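Local coordinates for 450aa long hypothetical fmu protein (Pyrococcus horikoshii, PDB 2YXL) that probably methylates carbon 5 of cytosines in RNA, taking the methyl group from S-adenosylmethionine, at residues E185-R190 with Y228-S233. Residues are numbered along the deposited sequence; the frame is centred on the assembly and turned at random.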
# COMPACT_ATOMS: atom_id res chain seq x y z
N GLU A 185 1.80 6.82 -13.11
CA GLU A 185 2.45 5.50 -13.19
C GLU A 185 3.78 5.47 -12.42
O GLU A 185 4.74 4.82 -12.86
CB GLU A 185 2.71 5.12 -14.66
CG GLU A 185 1.56 5.35 -15.64
CD GLU A 185 1.99 5.28 -17.10
OE1 GLU A 185 2.24 4.16 -17.60
OE2 GLU A 185 2.06 6.34 -17.75
N TRP A 186 3.85 6.14 -11.27
CA TRP A 186 5.12 6.31 -10.55
C TRP A 186 5.32 5.34 -9.37
O TRP A 186 4.39 5.05 -8.62
CB TRP A 186 5.30 7.76 -10.09
CG TRP A 186 5.40 8.73 -11.23
CD1 TRP A 186 4.37 9.34 -11.87
CD2 TRP A 186 6.60 9.19 -11.87
NE1 TRP A 186 4.85 10.16 -12.87
CE2 TRP A 186 6.21 10.08 -12.89
CE3 TRP A 186 7.97 8.93 -11.68
CZ2 TRP A 186 7.14 10.72 -13.73
CZ3 TRP A 186 8.89 9.56 -12.50
CH2 TRP A 186 8.47 10.45 -13.52
N ILE A 187 6.55 4.86 -9.24
CA ILE A 187 6.93 3.93 -8.18
C ILE A 187 8.05 4.56 -7.36
O ILE A 187 9.02 5.09 -7.92
CB ILE A 187 7.40 2.56 -8.75
CG1 ILE A 187 6.29 1.92 -9.60
CG2 ILE A 187 7.82 1.61 -7.63
CD1 ILE A 187 6.80 1.02 -10.72
N SER A 188 7.91 4.49 -6.04
CA SER A 188 8.88 5.07 -5.13
C SER A 188 9.83 4.00 -4.59
O SER A 188 9.38 2.96 -4.09
CB SER A 188 8.16 5.79 -3.99
OG SER A 188 9.08 6.47 -3.16
N ILE A 189 11.13 4.25 -4.69
CA ILE A 189 12.16 3.31 -4.22
C ILE A 189 13.22 4.01 -3.36
O ILE A 189 13.45 5.21 -3.51
CB ILE A 189 12.87 2.55 -5.39
CG1 ILE A 189 13.54 3.53 -6.37
CG2 ILE A 189 11.89 1.63 -6.12
CD1 ILE A 189 14.57 2.89 -7.28
N ARG A 190 13.85 3.26 -2.46
CA ARG A 190 14.96 3.77 -1.67
C ARG A 190 16.26 3.11 -2.11
O ARG A 190 16.30 1.90 -2.37
CB ARG A 190 14.73 3.55 -0.17
CG ARG A 190 15.57 4.48 0.71
CD ARG A 190 15.49 4.13 2.19
NE ARG A 190 16.30 2.95 2.52
CZ ARG A 190 15.80 1.77 2.87
NH1 ARG A 190 14.49 1.57 2.96
NH2 ARG A 190 16.63 0.77 3.15
N TYR A 228 8.12 -1.27 -14.31
CA TYR A 228 9.48 -1.69 -14.00
C TYR A 228 9.50 -3.09 -13.39
O TYR A 228 8.90 -3.34 -12.35
CB TYR A 228 10.13 -0.69 -13.04
CG TYR A 228 11.60 -0.94 -12.77
CD1 TYR A 228 12.57 -0.53 -13.69
CD2 TYR A 228 12.01 -1.56 -11.60
CE1 TYR A 228 13.92 -0.75 -13.45
CE2 TYR A 228 13.36 -1.79 -11.35
CZ TYR A 228 14.31 -1.38 -12.28
OH TYR A 228 15.65 -1.60 -12.04
N ASN A 229 10.20 -4.00 -14.07
CA ASN A 229 10.31 -5.38 -13.62
C ASN A 229 11.42 -5.55 -12.58
O ASN A 229 12.61 -5.41 -12.90
CB ASN A 229 10.53 -6.31 -14.82
CG ASN A 229 10.27 -7.77 -14.50
OD1 ASN A 229 10.39 -8.64 -15.37
ND2 ASN A 229 9.91 -8.06 -13.25
N PHE A 230 11.02 -5.85 -11.35
CA PHE A 230 11.96 -5.98 -10.23
C PHE A 230 12.70 -7.32 -10.18
O PHE A 230 13.84 -7.38 -9.72
CB PHE A 230 11.24 -5.73 -8.89
CG PHE A 230 10.95 -4.28 -8.62
CD1 PHE A 230 9.67 -3.77 -8.81
CD2 PHE A 230 11.96 -3.43 -8.17
CE1 PHE A 230 9.40 -2.42 -8.56
CE2 PHE A 230 11.69 -2.08 -7.92
CZ PHE A 230 10.41 -1.58 -8.11
N ASP A 231 12.06 -8.39 -10.66
CA ASP A 231 12.68 -9.72 -10.64
C ASP A 231 13.61 -10.00 -11.84
O ASP A 231 14.12 -11.11 -11.99
CB ASP A 231 11.65 -10.85 -10.46
CG ASP A 231 10.42 -10.68 -11.34
OD1 ASP A 231 9.67 -9.71 -11.15
OD2 ASP A 231 10.20 -11.55 -12.22
N THR A 232 13.83 -8.98 -12.67
CA THR A 232 14.84 -9.03 -13.73
C THR A 232 15.82 -7.87 -13.60
O THR A 232 16.78 -7.76 -14.37
CB THR A 232 14.21 -9.02 -15.15
OG1 THR A 232 13.37 -7.87 -15.29
CG2 THR A 232 13.40 -10.29 -15.40
N SER A 233 15.57 -7.00 -12.62
CA SER A 233 16.41 -5.83 -12.36
C SER A 233 17.72 -6.22 -11.68
O SER A 233 17.72 -6.95 -10.68
CB SER A 233 15.66 -4.82 -11.49
OG SER A 233 16.55 -3.87 -10.93
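Ile187 meets two aromatic residues of the 228-233 loop with different branches. Its CD1 lies 4.4 Å from CB of Tyr228, while CG2 reaches the rim of the Phe230 ring, 4.1 Å from CZ. With chi1 at -58° CG2 stands anti to the backbone N and CG1 beside it, and an extended chi2 (151°) carries CD1 to the neighbourhood of Tyr228 CB. Ile187 lies on strand 186-191, an inner strand of the antiparallel four-stranded sheet of the ferredoxin-like domain, paired with strands 221-225 and 241-243; the loop folds back over one face of that sheet. Two residues on, Ile189 presents CG2 to the same ring, 4.1 Å from CZ of Phe230. Both methyls come to the edge of the ring, near its plane, and no hydrogen bond links the segments. One face of the Phe230 ring is occupied by Tyr228, whose CD2 sits 3.7 Å above its centre. Phe230 also packs on Ile241 and Val243 and forms an edge-to-face pair with Phe236. Tyr228 OH and Ser233 OG share a hydrogen bond of 2.7 Å, and that serine caps helix 234-237 through the backbone N of Phe236.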